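Local coordinates for protein purine nucleoside phosphorylase (Grouper iridovirus, PDB 3KHS) that probably catalyses the phosphorolysis of purine nucleosides to the free base and ribose 1-phosphate in purine nucleoside salvage, at residues K204-L208 and M209-A213; R81-L84 and Y85-H88; E263-A266 and R267-L271. All coordinates share one frame; numbering follows the deposited sequence.

Contact 1. Residues K204-L208 and M209-A213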
ATOM      1  N   LYS B 204      -0.042  17.211  -1.151  1.00 35.50           N
ATOM      2  CA  LYS B 204      -0.943  17.697  -2.172  1.00 30.83           C
ATOM      3  C   LYS B 204      -1.920  16.619  -2.546  1.00 30.23           C
ATOM      4  O   LYS B 204      -3.102  16.881  -2.680  1.00 35.67           O
ATOM      5  CB  LYS B 204      -0.175  18.123  -3.415  1.00 26.99           C
ATOM      6  CG  LYS B 204       0.491  19.469  -3.218  1.00 38.95           C
ATOM      7  CD  LYS B 204       1.421  19.835  -4.357  1.00 40.09           C
ATOM      8  CE  LYS B 204       2.226  21.059  -3.964  1.00 42.92           C
ATOM      9  NZ  LYS B 204       3.067  21.574  -5.078  1.00 55.56           N
ATOM     10  N   ILE B 205      -1.434  15.399  -2.724  1.00 32.26           N
ATOM     11  CA  ILE B 205      -2.321  14.312  -3.082  1.00 30.63           C
ATOM     12  C   ILE B 205      -3.366  14.080  -1.975  1.00 28.49           C
ATOM     13  O   ILE B 205      -4.550  13.867  -2.248  1.00 34.59           O
ATOM     14  CB  ILE B 205      -1.527  13.056  -3.325  1.00 36.09           C
ATOM     15  CG1 ILE B 205      -0.687  13.235  -4.597  1.00 35.37           C
ATOM     16  CG2 ILE B 205      -2.467  11.878  -3.403  1.00 38.22           C
ATOM     17  CD1 ILE B 205       0.575  12.292  -4.665  1.00 25.93           C
ATOM     18  N   LEU B 206      -2.939  14.181  -0.727  1.00 25.88           N
ATOM     19  CA  LEU B 206      -3.848  13.983   0.388  1.00 25.58           C
ATOM     20  C   LEU B 206      -4.955  15.040   0.393  1.00 33.69           C
ATOM     21  O   LEU B 206      -6.088  14.755   0.800  1.00 29.26           O
ATOM     22  CB  LEU B 206      -3.087  14.024   1.696  1.00 20.40           C
ATOM     23  CG  LEU B 206      -2.636  12.680   2.255  1.00 29.87           C
ATOM     24  CD1 LEU B 206      -2.046  11.780   1.183  1.00 30.06           C
ATOM     25  CD2 LEU B 206      -1.663  12.942   3.387  1.00 19.08           C
ATOM     26  N   ARG B 207      -4.625  16.260  -0.044  1.00 37.84           N
ATOM     27  CA  ARG B 207      -5.602  17.335  -0.099  1.00 38.43           C
ATOM     28  C   ARG B 207      -6.529  17.050  -1.238  1.00 39.65           C
ATOM     29  O   ARG B 207      -7.735  17.224  -1.129  1.00 43.47           O
ATOM     30  CB  ARG B 207      -4.945  18.674  -0.342  1.00 41.55           C
ATOM     31  CG  ARG B 207      -4.386  19.240   0.901  1.00 49.39           C
ATOM     32  CD  ARG B 207      -3.873  20.628   0.698  1.00 48.33           C
ATOM     33  NE  ARG B 207      -3.541  21.132   2.006  1.00 60.27           N
ATOM     34  CZ  ARG B 207      -2.815  22.210   2.221  1.00 66.69           C
ATOM     35  NH1 ARG B 207      -2.350  22.901   1.186  1.00 70.05           N
ATOM     36  NH2 ARG B 207      -2.534  22.569   3.469  1.00 67.38           N
ATOM     37  N   LEU B 208      -5.965  16.603  -2.343  1.00 36.55           N
ATOM     38  CA  LEU B 208      -6.782  16.281  -3.488  1.00 37.35           C
ATOM     39  C   LEU B 208      -7.756  15.150  -3.103  1.00 39.21           C
ATOM     40  O   LEU B 208      -8.815  15.036  -3.700  1.00 41.00           O
ATOM     41  CB  LEU B 208      -5.875  15.866  -4.638  1.00 38.41           C
ATOM     42  CG  LEU B 208      -6.358  15.753  -6.080  1.00 50.66           C
ATOM     43  CD1 LEU B 208      -7.493  16.728  -6.391  1.00 55.37           C
ATOM     44  CD2 LEU B 208      -5.141  16.051  -6.975  1.00 53.32           C
ATOM     45  N   MET B 209      -7.415  14.319  -2.114  1.00 33.85           N
ATOM     46  CA  MET B 209      -8.339  13.235  -1.727  1.00 35.67           C
ATOM     47  C   MET B 209      -9.432  13.704  -0.767  1.00 31.01           C
ATOM     48  O   MET B 209     -10.324  12.939  -0.420  1.00 33.90           O
ATOM     49  CB  MET B 209      -7.586  12.055  -1.099  1.00 23.92           C
ATOM     50  CG  MET B 209      -6.909  11.157  -2.086  1.00 31.45           C
ATOM     51  SD  MET B 209      -5.604  10.177  -1.306  1.00 40.68           S
ATOM     52  CE  MET B 209      -5.182   9.079  -2.739  1.00 41.03           C
ATOM     53  N   GLY B 210      -9.348  14.951  -0.331  1.00 26.25           N
ATOM     54  CA  GLY B 210     -10.348  15.463   0.580  1.00 27.89           C
ATOM     55  C   GLY B 210     -10.010  15.298   2.058  1.00 29.71           C
ATOM     56  O   GLY B 210     -10.907  15.226   2.898  1.00 29.36           O
ATOM     57  N   SER B 211      -8.731  15.238   2.394  1.00 25.58           N
ATOM     58  CA  SER B 211      -8.347  15.071   3.786  1.00 28.51           C
ATOM     59  C   SER B 211      -8.337  16.399   4.537  1.00 32.37           C
ATOM     60  O   SER B 211      -7.849  17.405   4.016  1.00 30.42           O
ATOM     61  CB  SER B 211      -6.941  14.475   3.886  1.00 24.81           C
ATOM     62  OG  SER B 211      -6.757  13.358   3.041  1.00 28.38           O
ATOM     63  N   ASP B 212      -8.841  16.394   5.768  1.00 31.98           N
ATOM     64  CA  ASP B 212      -8.844  17.581   6.592  1.00 30.90           C
ATOM     65  C   ASP B 212      -7.688  17.523   7.576  1.00 35.35           C
ATOM     66  O   ASP B 212      -7.209  18.554   8.058  1.00 38.00           O
ATOM     67  CB  ASP B 212     -10.154  17.700   7.375  1.00 35.92           C
ATOM     68  CG  ASP B 212     -11.331  18.040   6.491  1.00 32.64           C
ATOM     69  OD1 ASP B 212     -11.365  19.167   5.923  1.00 33.64           O
ATOM     70  OD2 ASP B 212     -12.208  17.168   6.365  1.00 32.22           O
ATOM     71  N   ALA B 213      -7.263  16.311   7.899  1.00 34.63           N
ATOM     72  CA  ALA B 213      -6.158  16.105   8.827  1.00 35.62           C
ATOM     73  C   ALA B 213      -5.527  14.751   8.506  1.00 33.22           C
ATOM     74  O   ALA B 213      -6.185  13.880   7.927  1.00 37.24           O
ATOM     75  CB  ALA B 213      -6.664  16.146  10.283  1.00 33.65           C
TER
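Ile205 and Met209 run side by side at the C-terminal end of helix 200-208, where the chain leaves the helix through a Schellman motif. The Ile205 carbonyl accepts a weak bond from Met209 N. The CG2 branch of Ile205 meets Met209 CE at 4.0 Å, and the otherwise extended methionine starts with CG beside its own backbone N (chi1 -79°), which lays CG and SD past the Ile205 carbonyl. Both side chains sit at subunit boundaries of the trimer: Ile205 packs on Ile133 of the second subunit and Met209 on Ile205 of the third. One residue on, Leu206 O takes the 6→1 bond of the motif from Ser211 N at 3.1 Å. Arg207 O receives Gly210 N at 2.9 Å, the second bond of the motif back into the last helical turn. The Arg207 side chain leaves the turn, and its NH2 bonds to Ala243 O in the loop after strand 231-241. Leu208 projects from the helix end to meet Leu208 of the second subunit. Gly210, with phi at 92°, turns the chain toward strand 213-215. Beyond it the Ser211 hydroxyl, set beside its backbone N, gives the Leu206 carbonyl a second donor from the same residue: Ser211 OG donates to Leu206 O at 2.7 Å, tilted 34° from the carbonyl plane.

Contact 2. Residues R81-L84 and Y85-H88. With PO4 (phosphate ion), chain G.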
ATOM      1  N   ARG B  81      -1.388   3.461  22.489  1.00 40.22           N
ATOM      2  CA  ARG B  81      -1.952   2.545  21.506  1.00 34.60           C
ATOM      3  C   ARG B  81      -0.820   1.935  20.674  1.00 35.15           C
ATOM      4  O   ARG B  81       0.334   2.170  20.962  1.00 31.62           O
ATOM      5  CB  ARG B  81      -2.946   3.279  20.609  1.00 32.72           C
ATOM      6  CG  ARG B  81      -2.380   4.541  19.901  1.00 29.75           C
ATOM      7  CD  ARG B  81      -2.927   4.652  18.483  1.00 21.63           C
ATOM      8  NE  ARG B  81      -4.381   4.811  18.497  1.00 28.95           N
ATOM      9  CZ  ARG B  81      -5.003   5.937  18.818  1.00 27.01           C
ATOM     10  NH1 ARG B  81      -4.299   7.034  19.150  1.00 26.64           N
ATOM     11  NH2 ARG B  81      -6.330   5.967  18.819  1.00 38.31           N
ATOM     12  N   PHE B  82      -1.157   1.134  19.669  1.00 33.91           N
ATOM     13  CA  PHE B  82      -0.159   0.506  18.815  1.00 36.28           C
ATOM     14  C   PHE B  82      -0.338   1.016  17.383  1.00 35.75           C
ATOM     15  O   PHE B  82      -1.467   1.224  16.942  1.00 39.74           O
ATOM     16  CB  PHE B  82      -0.317  -1.031  18.882  1.00 30.82           C
ATOM     17  CG  PHE B  82      -0.085  -1.582  20.256  1.00 33.53           C
ATOM     18  CD1 PHE B  82       1.200  -1.626  20.789  1.00 28.44           C
ATOM     19  CD2 PHE B  82      -1.160  -1.914  21.081  1.00 33.29           C
ATOM     20  CE1 PHE B  82       1.411  -1.978  22.135  1.00 27.37           C
ATOM     21  CE2 PHE B  82      -0.956  -2.270  22.437  1.00 33.96           C
ATOM     22  CZ  PHE B  82       0.328  -2.298  22.959  1.00 27.03           C
ATOM     23  N   HIS B  83       0.766   1.221  16.665  1.00 34.41           N
ATOM     24  CA  HIS B  83       0.697   1.725  15.286  1.00 30.47           C
ATOM     25  C   HIS B  83       1.444   0.867  14.301  1.00 29.38           C
ATOM     26  O   HIS B  83       2.484   0.274  14.636  1.00 26.86           O
ATOM     27  CB  HIS B  83       1.338   3.117  15.128  1.00 26.29           C
ATOM     28  CG  HIS B  83       0.991   4.093  16.201  1.00 28.62           C
ATOM     29  ND1 HIS B  83       1.535   4.029  17.464  1.00 34.01           N
ATOM     30  CD2 HIS B  83       0.173   5.174  16.194  1.00 33.44           C
ATOM     31  CE1 HIS B  83       1.069   5.029  18.195  1.00 35.32           C
ATOM     32  NE2 HIS B  83       0.242   5.740  17.448  1.00 36.81           N
ATOM     33  N   LEU B  84       0.952   0.870  13.061  1.00 26.79           N
ATOM     34  CA  LEU B  84       1.626   0.164  11.973  1.00 26.48           C
ATOM     35  C   LEU B  84       3.097   0.530  11.854  1.00 23.03           C
ATOM     36  O   LEU B  84       3.933  -0.341  11.595  1.00 30.17           O
ATOM     37  CB  LEU B  84       0.984   0.461  10.616  1.00 20.57           C
ATOM     38  CG  LEU B  84      -0.030  -0.590  10.214  1.00 28.61           C
ATOM     39  CD1 LEU B  84      -1.180  -0.525  11.218  1.00 29.31           C
ATOM     40  CD2 LEU B  84      -0.549  -0.334   8.774  1.00 25.87           C
ATOM     41  N   TYR B  85       3.437   1.799  12.052  1.00 27.23           N
ATOM     42  CA  TYR B  85       4.835   2.207  11.895  1.00 30.25           C
ATOM     43  C   TYR B  85       5.799   1.611  12.913  1.00 38.96           C
ATOM     44  O   TYR B  85       7.022   1.665  12.704  1.00 37.45           O
ATOM     45  CB  TYR B  85       4.993   3.753  11.858  1.00 31.11           C
ATOM     46  CG  TYR B  85       4.677   4.462  13.154  1.00 30.96           C
ATOM     47  CD1 TYR B  85       3.509   5.232  13.288  1.00 29.85           C
ATOM     48  CD2 TYR B  85       5.514   4.338  14.265  1.00 29.13           C
ATOM     49  CE1 TYR B  85       3.180   5.866  14.505  1.00 20.48           C
ATOM     50  CE2 TYR B  85       5.198   4.959  15.480  1.00 27.05           C
ATOM     51  CZ  TYR B  85       4.023   5.730  15.588  1.00 29.56           C
ATOM     52  OH  TYR B  85       3.734   6.409  16.753  1.00 28.25           O
ATOM     53  N   GLU B  86       5.288   1.032  13.999  1.00 37.79           N
ATOM     54  CA  GLU B  86       6.207   0.444  14.964  1.00 34.34           C
ATOM     55  C   GLU B  86       6.617  -0.934  14.502  1.00 33.80           C
ATOM     56  O   GLU B  86       7.552  -1.518  15.039  1.00 35.45           O
ATOM     57  CB  GLU B  86       5.581   0.314  16.346  1.00 41.32           C
ATOM     58  CG  GLU B  86       5.139   1.591  16.961  1.00 41.77           C
ATOM     59  CD  GLU B  86       4.291   1.328  18.169  1.00 46.81           C
ATOM     60  OE1 GLU B  86       4.849   0.856  19.186  1.00 60.01           O
ATOM     61  OE2 GLU B  86       3.071   1.571  18.105  1.00 42.76           O
ATOM     62  N   GLY B  87       5.919  -1.466  13.514  1.00 29.78           N
ATOM     63  CA  GLY B  87       6.268  -2.790  13.034  1.00 30.67           C
ATOM     64  C   GLY B  87       5.148  -3.804  13.195  1.00 34.01           C
ATOM     65  O   GLY B  87       5.259  -4.925  12.710  1.00 34.82           O
ATOM     66  N   HIS B  88       4.063  -3.417  13.868  1.00 32.55           N
ATOM     67  CA  HIS B  88       2.950  -4.332  14.061  1.00 32.71           C
ATOM     68  C   HIS B  88       2.159  -4.409  12.774  1.00 31.73           C
ATOM     69  O   HIS B  88       2.144  -3.466  12.026  1.00 32.82           O
ATOM     70  CB  HIS B  88       1.988  -3.840  15.135  1.00 29.13           C
ATOM     71  CG  HIS B  88       2.642  -3.470  16.418  1.00 22.19           C
ATOM     72  ND1 HIS B  88       3.358  -4.366  17.172  1.00 29.11           N
ATOM     73  CD2 HIS B  88       2.694  -2.291  17.082  1.00 27.62           C
ATOM     74  CE1 HIS B  88       3.830  -3.758  18.246  1.00 26.01           C
ATOM     75  NE2 HIS B  88       3.442  -2.497  18.216  1.00 27.80           N
TER
HETATM   76  P   PO4 G 291      -1.482   9.100  17.678  1.00 37.50           P
HETATM   77  O1  PO4 G 291      -2.172  10.065  18.575  1.00 37.10           O
HETATM   78  O2  PO4 G 291      -1.520   7.732  18.285  1.00 35.50           O
HETATM   79  O3  PO4 G 291      -2.169   9.054  16.354  1.00 36.46           O
HETATM   80  O4  PO4 G 291      -0.070   9.531  17.491  1.00 39.15           O
HETATM   81  O   HOH W   1       3.392  -2.479  10.053  1.00 30.12           O
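A single carboxylate oxygen, Glu86 OE2, takes two hydrogen bonds from His83, one from the backbone and one from the ring, on opposite faces of the carboxylate plane. His83 N reaches Glu86 OE2 on the anti side at 2.7 Å. His83 ND1 reaches Glu86 OE2 from above the carboxylate plane at 3.0 Å, the oxygen lying almost in the imidazole plane; ring and carboxylate are turned 56° apart. His83 NE2 donates to phosphate O2 at 2.8 Å. Tyr85 covers one face of the ring: its chi1 of 67° sets CG between the backbone N and carbonyl carbon, folding the phenol back over the imidazole in an offset stack, centroids 4.5 Å apart. The two edge bonds and the stack together restrict the ring's rotation. His83 CB adds a CH-pi contact to the Tyr85 face. The edge of Phe82 is directed at the face of His88 in an offset edge-to-face pair with planes at 88°. Glu86 N to His83 O and Gly87 N to Leu84 O close the turn, and a water bridges Leu84 O and His88 O. Phe156 of the second subunit meets Tyr85 edge-to-face, placing this loop at a subunit interface. Arg81 NH1 donates to the same phosphate O2 at 3.0 Å, its NE held by Glu221. Ser30, Ser217 and Ala113 also bind this ion, probably from the crystallisation liquor, consistent with the family's phosphate site.

Contact 3. Residues E263-A266 and R267-L271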
ATOM      1  N   GLU B 263      -2.442  22.126  27.887  1.00 64.46           N
ATOM      2  CA  GLU B 263      -3.734  22.767  27.737  1.00 61.08           C
ATOM      3  C   GLU B 263      -4.582  21.867  26.865  1.00 57.60           C
ATOM      4  O   GLU B 263      -5.769  21.666  27.127  1.00 54.23           O
ATOM      5  CB  GLU B 263      -3.568  24.125  27.073  1.00 68.55           C
ATOM      6  CG  GLU B 263      -4.814  24.984  27.118  1.00 79.14           C
ATOM      7  CD  GLU B 263      -4.492  26.448  26.907  1.00 85.85           C
ATOM      8  OE1 GLU B 263      -3.630  26.969  27.658  1.00 88.00           O
ATOM      9  OE2 GLU B 263      -5.094  27.074  26.001  1.00 87.20           O
ATOM     10  N   ALA B 264      -3.964  21.316  25.828  1.00 51.18           N
ATOM     11  CA  ALA B 264      -4.679  20.422  24.932  1.00 52.28           C
ATOM     12  C   ALA B 264      -5.228  19.248  25.751  1.00 51.33           C
ATOM     13  O   ALA B 264      -6.393  18.866  25.627  1.00 52.86           O
ATOM     14  CB  ALA B 264      -3.743  19.922  23.839  1.00 46.17           C
ATOM     15  N   SER B 265      -4.376  18.699  26.604  1.00 49.31           N
ATOM     16  CA  SER B 265      -4.726  17.571  27.445  1.00 50.53           C
ATOM     17  C   SER B 265      -5.934  17.866  28.348  1.00 51.11           C
ATOM     18  O   SER B 265      -6.865  17.059  28.462  1.00 50.19           O
ATOM     19  CB  SER B 265      -3.509  17.199  28.290  1.00 47.73           C
ATOM     20  OG  SER B 265      -3.700  15.967  28.938  1.00 56.75           O
ATOM     21  N   ALA B 266      -5.913  19.021  28.994  1.00 50.65           N
ATOM     22  CA  ALA B 266      -7.001  19.397  29.867  1.00 48.48           C
ATOM     23  C   ALA B 266      -8.298  19.562  29.073  1.00 48.63           C
ATOM     24  O   ALA B 266      -9.328  19.007  29.468  1.00 53.46           O
ATOM     25  CB  ALA B 266      -6.652  20.662  30.602  1.00 44.60           C
ATOM     26  N   ARG B 267      -8.252  20.298  27.958  1.00 46.29           N
ATOM     27  CA  ARG B 267      -9.434  20.517  27.120  1.00 44.60           C
ATOM     28  C   ARG B 267     -10.023  19.193  26.630  1.00 46.55           C
ATOM     29  O   ARG B 267     -11.233  18.974  26.699  1.00 46.18           O
ATOM     30  CB  ARG B 267      -9.095  21.375  25.885  1.00 43.43           C
ATOM     31  CG  ARG B 267      -8.409  22.732  26.142  1.00 45.60           C
ATOM     32  CD  ARG B 267      -8.253  23.542  24.849  1.00 41.33           C
ATOM     33  NE  ARG B 267      -9.445  24.353  24.604  1.00 62.48           N
ATOM     34  CZ  ARG B 267      -9.566  25.287  23.657  1.00 68.37           C
ATOM     35  NH1 ARG B 267      -8.555  25.557  22.826  1.00 72.07           N
ATOM     36  NH2 ARG B 267     -10.707  25.965  23.543  1.00 69.38           N
ATOM     37  N   MET B 268      -9.155  18.324  26.122  1.00 42.67           N
ATOM     38  CA  MET B 268      -9.577  17.034  25.596  1.00 41.74           C
ATOM     39  C   MET B 268     -10.194  16.183  26.695  1.00 38.65           C
ATOM     40  O   MET B 268     -11.198  15.523  26.470  1.00 39.85           O
ATOM     41  CB  MET B 268      -8.384  16.304  24.969  1.00 39.00           C
ATOM     42  CG  MET B 268      -8.755  15.010  24.246  1.00 34.99           C
ATOM     43  SD  MET B 268      -9.856  15.187  22.819  1.00 39.10           S
ATOM     44  CE  MET B 268      -8.615  15.643  21.486  1.00 32.12           C
ATOM     45  N   THR B 269      -9.591  16.203  27.879  1.00 38.89           N
ATOM     46  CA  THR B 269     -10.110  15.447  29.011  1.00 37.42           C
ATOM     47  C   THR B 269     -11.512  15.914  29.372  1.00 43.51           C
ATOM     48  O   THR B 269     -12.398  15.094  29.614  1.00 46.02           O
ATOM     49  CB  THR B 269      -9.234  15.613  30.254  1.00 42.57           C
ATOM     50  OG1 THR B 269      -7.912  15.122  29.986  1.00 38.49           O
ATOM     51  CG2 THR B 269      -9.840  14.837  31.428  1.00 36.47           C
ATOM     52  N   ALA B 270     -11.710  17.233  29.419  1.00 42.92           N
ATOM     53  CA  ALA B 270     -13.013  17.800  29.729  1.00 40.13           C
ATOM     54  C   ALA B 270     -14.037  17.370  28.686  1.00 42.51           C
ATOM     55  O   ALA B 270     -15.144  16.933  29.024  1.00 48.48           O
ATOM     56  CB  ALA B 270     -12.920  19.312  29.772  1.00 42.67           C
ATOM     57  N   LEU B 271     -13.668  17.497  27.415  1.00 40.68           N
ATOM     58  CA  LEU B 271     -14.557  17.121  26.311  1.00 40.46           C
ATOM     59  C   LEU B 271     -15.004  15.663  26.407  1.00 39.98           C
ATOM     60  O   LEU B 271     -16.185  15.361  26.287  1.00 41.96           O
ATOM     61  CB  LEU B 271     -13.860  17.357  24.958  1.00 37.34           C
ATOM     62  CG  LEU B 271     -14.581  16.935  23.654  1.00 43.10           C
ATOM     63  CD1 LEU B 271     -15.907  17.619  23.542  1.00 42.84           C
ATOM     64  CD2 LEU B 271     -13.753  17.295  22.432  1.00 40.55           C
TER
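Helix 257-279, the long C-terminal helix packed against strands 231-241 and 126-129, contributes two of its turns here, joined by regular i to i+4 bonds. Arg267 N donates to Glu263 O at 3.0 Å and Met268 N to Ala264 O at 2.9 Å, followed by Ala270 N to Ala266 O. Thr269 keeps the backbone bond and adds a second from its hydroxyl. Its OG1 lies beside its own backbone N (chi1 -61°), which carries the hydroxyl back to Ser265 O, 2.7 Å away, while Thr269 N bonds to the same oxygen at 2.9 Å. The two donors arrive from opposite faces of the carbonyl plane, OG1 tilted 35° from it. The threonine side chain also packs on the loop residues Ile35 and Ser38. On another side of the helix, Arg267 CG presses close to Glu263 O at 3.0 Å, and the chain then bends at chi3, its side chain packing on Phe126 and Met180. Glu263 and Arg267 have their aliphatic parts near each other, CG to CG 4.4 Å, but Glu263 OE2 and Arg267 NH1 stay 4.9 Å apart. Met268 rests its CB against Ala264 O, and its bent chain packs on Val235, Leu237 and Phe126. The chemistry implies that Thr269 turns its hydroxyl inward to its own helix, Ser265 O being satisfied twice, while the acid and base may attract each other weakly, without a salt bridge.

How the contacts relate
From the N terminus, contact 2 comes first, closing the turn between strand 73-79 and helix 90-93. Contact 1 follows, ending helix 200-208 and leading into strand 213-215, and contact 3 lies last, within helix 257-279. The three are in series: none nests in or crosses another, and none touches another. Contacts 1 and 2 have centres about 23 Å apart, and both meet the second subunit, one through a helix end and the other beside the phosphate site; contact 1 reaches the third as well. Contact 3, its centre about 25 Å from that of contact 2, meets no other chain of the assembly and instead joins the C-terminal helix to the mixed sheet.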